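Local structure of 5'-Methylthioadenosine Nucleosidase (Arabidopsis thaliana, 2QSU) at residues S134-H139 against G173-G178. The protein is a nucleosidase of the phosphorylase superfamily, built around a mixed beta-sheet flanked by helices. Sequence-based numbering, arbitrary orientation.
Sequences SDVVFH and GRLSTG
D135 and R174 meet because the D135 carboxylate is rotated between its own backbone N and carbonyl carbon (chi1 61°), while the R174 chain runs out extended and bends only at chi3 (-67°). The guanidinium therefore comes side-on and forms a two-nitrogen salt bridge: R174 NE gives a nearly straight bond of 2.9 Å to D135 OD1, and R174 NH2 reaches D135 OD2 at 2.8 Å on its syn side. The two planes are turned 41° apart; OD1 lies in the guanidinium plane but is itself approached from above the carboxylate. With NE and NH2 of R174 each holding one oxygen, both groups should be hindered from rotating. From D135 and R174 onward the two backbones pair in parallel, with L175 N bonded to D135 O, V137 N to L175 O (2.9 Å), T177 N to V137 O and H139 N to T177 O (2.7 Å). V136 CG1 packs against L175 CD2 at 3.8 Å on the face shared with F138 and T177. On the other face V137 CG2 lies near S176 OG. The H139 ring folds back across the end of the pairing, T177 O lying over one face and S176 OG 3.0 Å from H139 CD2, at the ring edge. A204 of helix 203-212 covers V136 and F138, helix 185-193 borders H139 and S176, and strand 198-200 continues the sheet beyond 173-177, its D200 hydrogen-bonded through OD1 to T177 OG1.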
ATOM      1  N   SER A 134      -2.597  20.854  -1.570  1.00 18.83           N
ATOM      2  CA  SER A 134      -2.718  21.388  -0.225  1.00 20.11           C
ATOM      3  C   SER A 134      -2.749  20.280   0.827  1.00 20.90           C
ATOM      4  O   SER A 134      -2.009  20.317   1.795  1.00 21.19           O
ATOM      5  CB  SER A 134      -4.032  22.148  -0.141  1.00 20.29           C
ATOM      6  OG  SER A 134      -5.081  21.249  -0.491  1.00 18.25           O
ATOM      7  N   ASP A 135      -3.636  19.294   0.638  1.00 22.24           N
ATOM      8  CA  ASP A 135      -3.710  18.113   1.513  1.00 22.03           C
ATOM      9  C   ASP A 135      -4.280  16.895   0.757  1.00 21.72           C
ATOM     10  O   ASP A 135      -4.689  17.030  -0.397  1.00 22.55           O
ATOM     11  CB  ASP A 135      -4.485  18.436   2.816  1.00 22.73           C
ATOM     12  CG  ASP A 135      -5.912  18.848   2.574  1.00 25.07           C
ATOM     13  OD1 ASP A 135      -6.384  18.755   1.430  1.00 29.45           O
ATOM     14  OD2 ASP A 135      -6.577  19.263   3.543  1.00 29.12           O
ATOM     15  N   VAL A 136      -4.225  15.702   1.357  1.00 21.09           N
ATOM     16  CA  VAL A 136      -4.630  14.479   0.662  1.00 20.76           C
ATOM     17  C   VAL A 136      -5.477  13.574   1.527  1.00 20.42           C
ATOM     18  O   VAL A 136      -5.189  13.426   2.714  1.00 21.03           O
ATOM     19  CB  VAL A 136      -3.475  13.569   0.241  1.00 20.27           C
ATOM     20  CG1 VAL A 136      -3.951  12.716  -0.908  1.00 23.63           C
ATOM     21  CG2 VAL A 136      -2.275  14.335  -0.189  1.00 22.54           C
ATOM     22  N   VAL A 137      -6.411  12.881   0.875  1.00 19.26           N
ATOM     23  CA  VAL A 137      -7.257  11.854   1.478  1.00 19.73           C
ATOM     24  C   VAL A 137      -7.286  10.584   0.617  1.00 19.30           C
ATOM     25  O   VAL A 137      -6.717  10.556  -0.491  1.00 20.25           O
ATOM     26  CB  VAL A 137      -8.703  12.393   1.724  1.00 20.72           C
ATOM     27  CG1 VAL A 137      -8.680  13.421   2.827  1.00 18.89           C
ATOM     28  CG2 VAL A 137      -9.269  13.002   0.464  1.00 19.96           C
ATOM     29  N   PHE A 138      -7.824   9.503   1.180  1.00 17.72           N
ATOM     30  CA  PHE A 138      -8.202   8.309   0.410  1.00 16.50           C
ATOM     31  C   PHE A 138      -9.703   8.343   0.185  1.00 16.49           C
ATOM     32  O   PHE A 138     -10.435   8.746   1.125  1.00 16.68           O
ATOM     33  CB  PHE A 138      -7.921   7.018   1.214  1.00 16.59           C
ATOM     34  CG  PHE A 138      -6.479   6.692   1.369  1.00 14.82           C
ATOM     35  CD1 PHE A 138      -5.825   5.954   0.399  1.00 16.04           C
ATOM     36  CD2 PHE A 138      -5.782   7.098   2.483  1.00 14.76           C
ATOM     37  CE1 PHE A 138      -4.440   5.619   0.541  1.00 10.93           C
ATOM     38  CE2 PHE A 138      -4.405   6.766   2.646  1.00 15.72           C
ATOM     39  CZ  PHE A 138      -3.749   6.007   1.650  1.00 12.69           C
ATOM     40  N   HIS A 139     -10.175   7.849  -0.971  1.00 14.36           N
ATOM     41  CA  HIS A 139     -11.640   7.653  -1.179  1.00 15.96           C
ATOM     42  C   HIS A 139     -12.120   6.190  -1.133  1.00 15.32           C
ATOM     43  O   HIS A 139     -13.317   5.942  -1.280  1.00 17.97           O
ATOM     44  CB  HIS A 139     -12.192   8.365  -2.443  1.00 15.19           C
ATOM     45  CG  HIS A 139     -11.397   8.101  -3.697  1.00 17.25           C
ATOM     46  ND1 HIS A 139     -11.638   7.026  -4.531  1.00 18.02           N
ATOM     47  CD2 HIS A 139     -10.392   8.799  -4.277  1.00 15.60           C
ATOM     48  CE1 HIS A 139     -10.781   7.046  -5.543  1.00 15.37           C
ATOM     49  NE2 HIS A 139     -10.022   8.119  -5.419  1.00 17.39           N
ATOM     50  N   GLY A 173      -5.187  22.556  -4.460  1.00 19.81           N
ATOM     51  CA  GLY A 173      -6.391  21.763  -4.218  1.00 17.53           C
ATOM     52  C   GLY A 173      -6.119  20.562  -3.375  1.00 17.65           C
ATOM     53  O   GLY A 173      -4.968  20.115  -3.274  1.00 15.94           O
ATOM     54  N   ARG A 174      -7.177  20.025  -2.745  1.00 17.41           N
ATOM     55  CA  ARG A 174      -7.128  18.689  -2.124  1.00 15.93           C
ATOM     56  C   ARG A 174      -7.087  17.588  -3.152  1.00 16.59           C
ATOM     57  O   ARG A 174      -7.809  17.616  -4.166  1.00 17.98           O
ATOM     58  CB  ARG A 174      -8.344  18.427  -1.228  1.00 15.94           C
ATOM     59  CG  ARG A 174      -8.374  17.020  -0.591  1.00 14.24           C
ATOM     60  CD  ARG A 174      -9.485  16.969   0.503  1.00 15.88           C
ATOM     61  NE  ARG A 174      -9.094  17.862   1.596  1.00 19.30           N
ATOM     62  CZ  ARG A 174      -9.866  18.229   2.620  1.00 25.95           C
ATOM     63  NH1 ARG A 174     -11.108  17.806   2.708  1.00 23.68           N
ATOM     64  NH2 ARG A 174      -9.372  19.037   3.565  1.00 27.89           N
ATOM     65  N   LEU A 175      -6.269  16.590  -2.858  1.00 16.73           N
ATOM     66  CA  LEU A 175      -6.133  15.401  -3.673  1.00 17.16           C
ATOM     67  C   LEU A 175      -6.807  14.195  -2.996  1.00 17.44           C
ATOM     68  O   LEU A 175      -6.718  14.018  -1.781  1.00 17.22           O
ATOM     69  CB  LEU A 175      -4.642  15.141  -3.949  1.00 15.89           C
ATOM     70  CG  LEU A 175      -4.315  13.793  -4.589  1.00 15.79           C
ATOM     71  CD1 LEU A 175      -4.674  13.728  -6.013  1.00 14.47           C
ATOM     72  CD2 LEU A 175      -2.878  13.542  -4.406  1.00 11.41           C
ATOM     73  N   SER A 176      -7.534  13.398  -3.782  1.00 18.23           N
ATOM     74  CA  SER A 176      -8.200  12.219  -3.275  1.00 18.08           C
ATOM     75  C   SER A 176      -7.718  10.967  -4.007  1.00 18.73           C
ATOM     76  O   SER A 176      -7.736  10.918  -5.247  1.00 19.08           O
ATOM     77  CB  SER A 176      -9.722  12.355  -3.366  1.00 19.06           C
ATOM     78  OG  SER A 176     -10.310  11.318  -2.628  1.00 18.40           O
ATOM     79  N   THR A 177      -7.245   9.988  -3.228  1.00 17.33           N
ATOM     80  CA  THR A 177      -6.555   8.797  -3.742  1.00 18.32           C
ATOM     81  C   THR A 177      -7.362   7.509  -3.568  1.00 18.15           C
ATOM     82  O   THR A 177      -8.072   7.314  -2.535  1.00 15.40           O
ATOM     83  CB  THR A 177      -5.163   8.644  -3.048  1.00 18.25           C
ATOM     84  OG1 THR A 177      -4.415   9.848  -3.254  1.00 18.89           O
ATOM     85  CG2 THR A 177      -4.380   7.435  -3.564  1.00 20.49           C
ATOM     86  N   GLY A 178      -7.229   6.637  -4.583  1.00 17.38           N
ATOM     87  CA  GLY A 178      -7.786   5.281  -4.595  1.00 16.98           C
ATOM     88  C   GLY A 178      -7.032   4.433  -5.621  1.00 17.87           C
ATOM     89  O   GLY A 178      -6.367   4.971  -6.518  1.00 19.12           O
TER